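Local coordinates for uncharacterized protein (Cytophaga hutchinsonii ATCC 33406, PDB 3FF4), which is of unknown function but has a Rossmann-type fold of the CoA-binding family and probably binds coenzyme A or a related nucleotide, at residues 24-38 against 44-56. Residues are numbered along the deposited sequence; the frame is centred on the assembly and turned at random.
Sequences AERLKSHGHEFIPVG and VLGKTIINERPVI
Lys-47 lies over the ring of Phe-34 at the outer edge of a Rossmann-type fold. Strand 34-37 is the outermost strand of the parallel sheet, beside strand 7-10, and residues 44-56 pass its outer edge, pairing with it only at Val-37 and Ile-50. The CD of Lys-47 sits over one face of the Phe-34 ring in a CH-pi contact, 4.0 Å from the centroid. Ala-24 CB, from helix 19-30, lies over the opposite face, toward the rim. Val-44 O meets the ring edge in plane, 3.5 Å from Phe-34 CZ. Phe-34 has chi1 77°, with CG between backbone N and carbonyl carbon, and this puts the ring between helix and hairpin. The lysine chain runs antiparallel to the Phe-34 side chain, and Lys-47 NZ donates to Phe-34 O at 3.2 Å, nearly in line with the carbonyl bond. Leu-45 CD1 rests against the helix backbone at Ala-24 and Glu-25.

Further along, at the single beta bridge, Ile-50 N donates to Pro-36 O, and Gly-38 N to Ile-50 O. Ile-35 and Ile-56 meet tip to tip, Ile-35 CG2 to Ile-56 CD1 at 3.8 Å. Arg-53 lays its guanidinium face on Val-37 CG1, while NE forms a salt bridge with Glu-74. With an alanine here, Glu-74 would probably lose this charged partner and Val-37 CG1 the flat group that packs on it. Gly-38 O takes a weak bond from Arg-53 NH1 and a straighter one, 168° at the hydrogen, from Asn-51 ND2 at 3.0 Å, above the carbonyl plane.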
loop_
_atom_site.group_PDB
_atom_site.type_symbol
_atom_site.label_atom_id
_atom_site.label_comp_id
_atom_site.label_asym_id
_atom_site.label_seq_id
_atom_site.Cartn_x
_atom_site.Cartn_y
_atom_site.Cartn_z
ATOM N N ALA A 24 7.311 -5.472 -0.193
ATOM C CA ALA A 24 7.179 -6.254 1.039
ATOM C C ALA A 24 8.554 -6.606 1.583
ATOM O O ALA A 24 8.783 -6.440 2.791
ATOM C CB ALA A 24 6.342 -7.509 0.819
ATOM N N GLU A 25 9.455 -7.027 0.689
ATOM C CA GLU A 25 10.846 -7.341 1.051
ATOM C C GLU A 25 11.579 -6.147 1.661
ATOM O O GLU A 25 12.242 -6.301 2.684
ATOM C CB GLU A 25 11.660 -7.816 -0.155
ATOM C CG GLU A 25 11.340 -9.206 -0.636
ATOM C CD GLU A 25 12.274 -9.678 -1.764
ATOM O OE1 GLU A 25 12.574 -8.874 -2.691
ATOM O OE2 GLU A 25 12.701 -10.860 -1.714
ATOM N N ARG A 26 11.488 -4.971 1.023
ATOM C CA ARG A 26 12.168 -3.800 1.576
ATOM C C ARG A 26 11.517 -3.349 2.894
ATOM O O ARG A 26 12.220 -3.027 3.840
ATOM C CB ARG A 26 12.253 -2.629 0.588
ATOM C CG ARG A 26 13.056 -2.870 -0.679
ATOM C CD ARG A 26 14.559 -3.039 -0.444
ATOM N NE ARG A 26 14.862 -4.442 -0.214
ATOM C CZ ARG A 26 15.642 -4.896 0.764
ATOM N NH1 ARG A 26 16.224 -4.062 1.604
ATOM N NH2 ARG A 26 15.844 -6.189 0.902
ATOM N N LEU A 27 10.183 -3.313 2.954
ATOM C CA LEU A 27 9.495 -2.926 4.192
ATOM C C LEU A 27 9.921 -3.833 5.321
ATOM O O LEU A 27 10.311 -3.376 6.410
ATOM C CB LEU A 27 7.979 -3.007 4.003
ATOM C CG LEU A 27 7.380 -1.877 3.164
ATOM C CD1 LEU A 27 6.001 -2.259 2.612
ATOM C CD2 LEU A 27 7.331 -0.524 3.957
ATOM N N LYS A 28 9.870 -5.132 5.041
ATOM C CA LYS A 28 10.243 -6.126 6.029
ATOM C C LYS A 28 11.678 -5.937 6.488
ATOM O O LYS A 28 11.929 -5.932 7.681
ATOM C CB LYS A 28 10.025 -7.545 5.523
ATOM C CG LYS A 28 10.425 -8.580 6.548
ATOM C CD LYS A 28 10.065 -9.990 6.124
ATOM C CE LYS A 28 10.897 -10.994 6.923
ATOM N NZ LYS A 28 9.933 -11.907 7.542
ATOM N N SER A 29 12.615 -5.755 5.560
ATOM C CA SER A 29 14.026 -5.676 5.972
ATOM C C SER A 29 14.286 -4.380 6.713
ATOM O O SER A 29 15.264 -4.282 7.451
ATOM C CB SER A 29 15.014 -5.829 4.803
ATOM O OG SER A 29 14.895 -4.727 3.928
ATOM N N HIS A 30 13.424 -3.391 6.505
ATOM C CA HIS A 30 13.503 -2.139 7.257
ATOM C C HIS A 30 12.794 -2.212 8.608
ATOM O O HIS A 30 12.957 -1.319 9.424
ATOM C CB HIS A 30 13.006 -0.935 6.432
ATOM C CG HIS A 30 14.042 -0.371 5.508
ATOM N ND1 HIS A 30 14.198 -0.805 4.211
ATOM C CD2 HIS A 30 14.993 0.571 5.704
ATOM C CE1 HIS A 30 15.187 -0.143 3.639
ATOM N NE2 HIS A 30 15.684 0.701 4.524
ATOM N N GLY A 31 12.027 -3.274 8.851
ATOM C CA GLY A 31 11.415 -3.485 10.168
ATOM C C GLY A 31 9.971 -3.010 10.303
ATOM O O GLY A 31 9.381 -3.088 11.385
ATOM N N HIS A 32 9.405 -2.511 9.212
ATOM C CA HIS A 32 7.987 -2.163 9.189
ATOM C C HIS A 32 7.129 -3.424 9.150
ATOM O O HIS A 32 7.489 -4.384 8.474
ATOM C CB HIS A 32 7.669 -1.305 7.961
ATOM C CG HIS A 32 8.502 -0.060 7.884
ATOM N ND1 HIS A 32 8.211 1.076 8.612
ATOM C CD2 HIS A 32 9.628 0.216 7.189
ATOM C CE1 HIS A 32 9.115 2.008 8.350
ATOM N NE2 HIS A 32 9.990 1.507 7.494
ATOM N N GLU A 33 6.006 -3.411 9.867
ATOM C CA GLU A 33 4.983 -4.444 9.709
ATOM C C GLU A 33 4.240 -4.216 8.381
ATOM O O GLU A 33 3.652 -3.150 8.166
ATOM C CB GLU A 33 4.008 -4.422 10.885
ATOM C CG GLU A 33 2.744 -5.216 10.638
ATOM C CD GLU A 33 1.854 -5.286 11.873
ATOM O OE1 GLU A 33 1.854 -4.323 12.699
ATOM O OE2 GLU A 33 1.174 -6.324 12.023
ATOM N N PHE A 34 4.316 -5.189 7.476
ATOM C CA PHE A 34 3.559 -5.111 6.210
ATOM C C PHE A 34 2.331 -6.017 6.273
ATOM O O PHE A 34 2.356 -7.095 6.929
ATOM C CB PHE A 34 4.434 -5.428 4.975
ATOM C CG PHE A 34 4.716 -6.887 4.784
ATOM C CD1 PHE A 34 3.929 -7.654 3.908
ATOM C CD2 PHE A 34 5.748 -7.506 5.486
ATOM C CE1 PHE A 34 4.171 -9.023 3.750
ATOM C CE2 PHE A 34 5.992 -8.877 5.339
ATOM C CZ PHE A 34 5.204 -9.632 4.452
ATOM N N ILE A 35 1.261 -5.584 5.609
ATOM C CA ILE A 35 0.052 -6.394 5.520
ATOM C C ILE A 35 -0.381 -6.578 4.056
ATOM O O ILE A 35 -0.791 -5.597 3.432
ATOM C CB ILE A 35 -1.107 -5.786 6.334
ATOM C CG1 ILE A 35 -0.690 -5.597 7.807
ATOM C CG2 ILE A 35 -2.373 -6.690 6.204
ATOM C CD1 ILE A 35 -1.607 -4.696 8.573
ATOM N N PRO A 36 -0.299 -7.824 3.523
ATOM C CA PRO A 36 -0.604 -8.052 2.101
ATOM C C PRO A 36 -2.100 -8.255 1.833
ATOM O O PRO A 36 -2.713 -9.213 2.366
ATOM C CB PRO A 36 0.154 -9.328 1.765
ATOM C CG PRO A 36 0.366 -10.041 3.097
ATOM C CD PRO A 36 0.207 -9.045 4.205
ATOM N N VAL A 37 -2.670 -7.356 1.026
ATOM C CA VAL A 37 -4.074 -7.402 0.642
ATOM C C VAL A 37 -4.153 -7.327 -0.884
ATOM O O VAL A 37 -3.402 -6.599 -1.541
ATOM C CB VAL A 37 -4.904 -6.259 1.291
ATOM C CG1 VAL A 37 -6.394 -6.323 0.894
ATOM C CG2 VAL A 37 -4.749 -6.258 2.809
ATOM N N GLY A 38 -5.047 -8.117 -1.457
ATOM C CA GLY A 38 -5.287 -8.046 -2.892
ATOM C C GLY A 38 -6.176 -9.165 -3.357
ATOM O O GLY A 38 -6.815 -9.849 -2.535
ATOM N N VAL A 44 3.043 -14.032 0.952
ATOM C CA VAL A 44 4.141 -13.103 0.718
ATOM C C VAL A 44 4.973 -13.122 1.990
ATOM O O VAL A 44 4.493 -12.760 3.071
ATOM C CB VAL A 44 3.644 -11.665 0.410
ATOM C CG1 VAL A 44 4.830 -10.693 0.311
ATOM C CG2 VAL A 44 2.805 -11.649 -0.875
ATOM N N LEU A 45 6.202 -13.612 1.863
ATOM C CA LEU A 45 7.116 -13.726 3.004
ATOM C C LEU A 45 6.437 -14.278 4.250
ATOM O O LEU A 45 6.591 -13.734 5.339
ATOM C CB LEU A 45 7.754 -12.363 3.299
ATOM C CG LEU A 45 8.385 -11.681 2.068
ATOM C CD1 LEU A 45 8.551 -10.191 2.258
ATOM C CD2 LEU A 45 9.722 -12.322 1.689
ATOM N N GLY A 46 5.666 -15.344 4.099
ATOM C CA GLY A 46 5.089 -16.007 5.266
ATOM C C GLY A 46 3.677 -15.579 5.646
ATOM O O GLY A 46 3.067 -16.203 6.506
ATOM N N LYS A 47 3.144 -14.531 5.004
ATOM C CA LYS A 47 1.806 -14.050 5.327
ATOM C C LYS A 47 0.849 -14.352 4.199
ATOM O O LYS A 47 1.114 -14.015 3.034
ATOM C CB LYS A 47 1.818 -12.551 5.592
ATOM C CG LYS A 47 2.480 -12.158 6.877
ATOM C CD LYS A 47 2.734 -10.667 6.868
ATOM C CE LYS A 47 3.107 -10.158 8.226
ATOM N NZ LYS A 47 1.886 -9.542 8.858
ATOM N N THR A 48 -0.262 -14.996 4.546
ATOM C CA THR A 48 -1.334 -15.243 3.590
ATOM C C THR A 48 -1.812 -13.893 3.062
ATOM O O THR A 48 -2.054 -12.986 3.846
ATOM C CB THR A 48 -2.528 -15.971 4.278
ATOM O OG1 THR A 48 -2.085 -17.206 4.867
ATOM C CG2 THR A 48 -3.653 -16.261 3.283
ATOM N N ILE A 49 -1.956 -13.754 1.749
ATOM C CA ILE A 49 -2.516 -12.539 1.174
ATOM C C ILE A 49 -3.993 -12.519 1.521
ATOM O O ILE A 49 -4.713 -13.495 1.260
ATOM C CB ILE A 49 -2.357 -12.504 -0.367
ATOM C CG1 ILE A 49 -0.874 -12.604 -0.752
ATOM C CG2 ILE A 49 -3.036 -11.240 -0.948
ATOM C CD1 ILE A 49 -0.649 -12.814 -2.252
ATOM N N ILE A 50 -4.445 -11.414 2.108
ATOM C CA ILE A 50 -5.850 -11.268 2.502
ATOM C C ILE A 50 -6.706 -10.930 1.280
ATOM O O ILE A 50 -6.504 -9.894 0.614
ATOM C CB ILE A 50 -6.016 -10.230 3.642
ATOM C CG1 ILE A 50 -5.219 -10.683 4.879
ATOM C CG2 ILE A 50 -7.499 -10.002 3.949
ATOM C CD1 ILE A 50 -4.916 -9.604 5.894
ATOM N N ASN A 51 -7.636 -11.839 0.956
ATOM C CA ASN A 51 -8.423 -11.672 -0.254
ATOM C C ASN A 51 -9.751 -11.006 0.029
ATOM O O ASN A 51 -10.428 -10.594 -0.897
ATOM C CB ASN A 51 -8.617 -12.993 -1.000
ATOM C CG ASN A 51 -7.316 -13.580 -1.505
ATOM O OD1 ASN A 51 -7.122 -14.783 -1.426
ATOM N ND2 ASN A 51 -6.410 -12.738 -2.015
ATOM N N GLU A 52 -10.139 -10.911 1.302
ATOM C CA GLU A 52 -11.282 -10.063 1.651
ATOM C C GLU A 52 -10.764 -8.662 1.954
ATOM O O GLU A 52 -9.593 -8.355 1.708
ATOM C CB GLU A 52 -12.083 -10.598 2.843
ATOM C CG GLU A 52 -12.672 -11.973 2.637
ATOM C CD GLU A 52 -11.598 -13.063 2.595
ATOM O OE1 GLU A 52 -10.629 -12.981 3.393
ATOM O OE2 GLU A 52 -11.724 -13.989 1.757
ATOM N N ARG A 53 -11.649 -7.812 2.464
ATOM C CA ARG A 53 -11.274 -6.463 2.834
ATOM C C ARG A 53 -11.570 -6.163 4.329
ATOM O O ARG A 53 -12.447 -5.349 4.645
ATOM C CB ARG A 53 -11.923 -5.459 1.873
ATOM C CG ARG A 53 -11.508 -5.648 0.410
ATOM C CD ARG A 53 -9.996 -5.346 0.177
ATOM N NE ARG A 53 -9.570 -5.465 -1.234
ATOM C CZ ARG A 53 -9.133 -6.588 -1.834
ATOM N NH1 ARG A 53 -9.054 -7.751 -1.174
ATOM N NH2 ARG A 53 -8.776 -6.560 -3.121
ATOM N N PRO A 54 -10.824 -6.804 5.258
ATOM C CA PRO A 54 -11.116 -6.490 6.669
ATOM C C PRO A 54 -10.625 -5.072 7.009
ATOM O O PRO A 54 -9.554 -4.658 6.542
ATOM C CB PRO A 54 -10.288 -7.535 7.422
ATOM C CG PRO A 54 -9.061 -7.724 6.504
ATOM C CD PRO A 54 -9.697 -7.753 5.130
ATOM N N VAL A 55 -11.405 -4.328 7.800
ATOM C CA VAL A 55 -10.972 -2.984 8.214
ATOM C C VAL A 55 -9.953 -3.108 9.360
ATOM O O VAL A 55 -10.312 -3.289 10.522
ATOM C CB VAL A 55 -12.154 -2.043 8.569
ATOM C CG1 VAL A 55 -11.639 -0.641 8.917
ATOM C CG2 VAL A 55 -13.140 -1.972 7.402
ATOM N N ILE A 56 -8.680 -3.034 9.013
ATOM C CA ILE A 56 -7.609 -3.236 9.965
ATOM C C ILE A 56 -7.296 -1.905 10.641
ATOM O O ILE A 56 -7.167 -0.866 9.972
ATOM C CB ILE A 56 -6.359 -3.875 9.261
ATOM C CG1 ILE A 56 -6.695 -5.326 8.844
ATOM C CG2 ILE A 56 -5.120 -3.828 10.177
ATOM C CD1 ILE A 56 -5.796 -5.901 7.750
#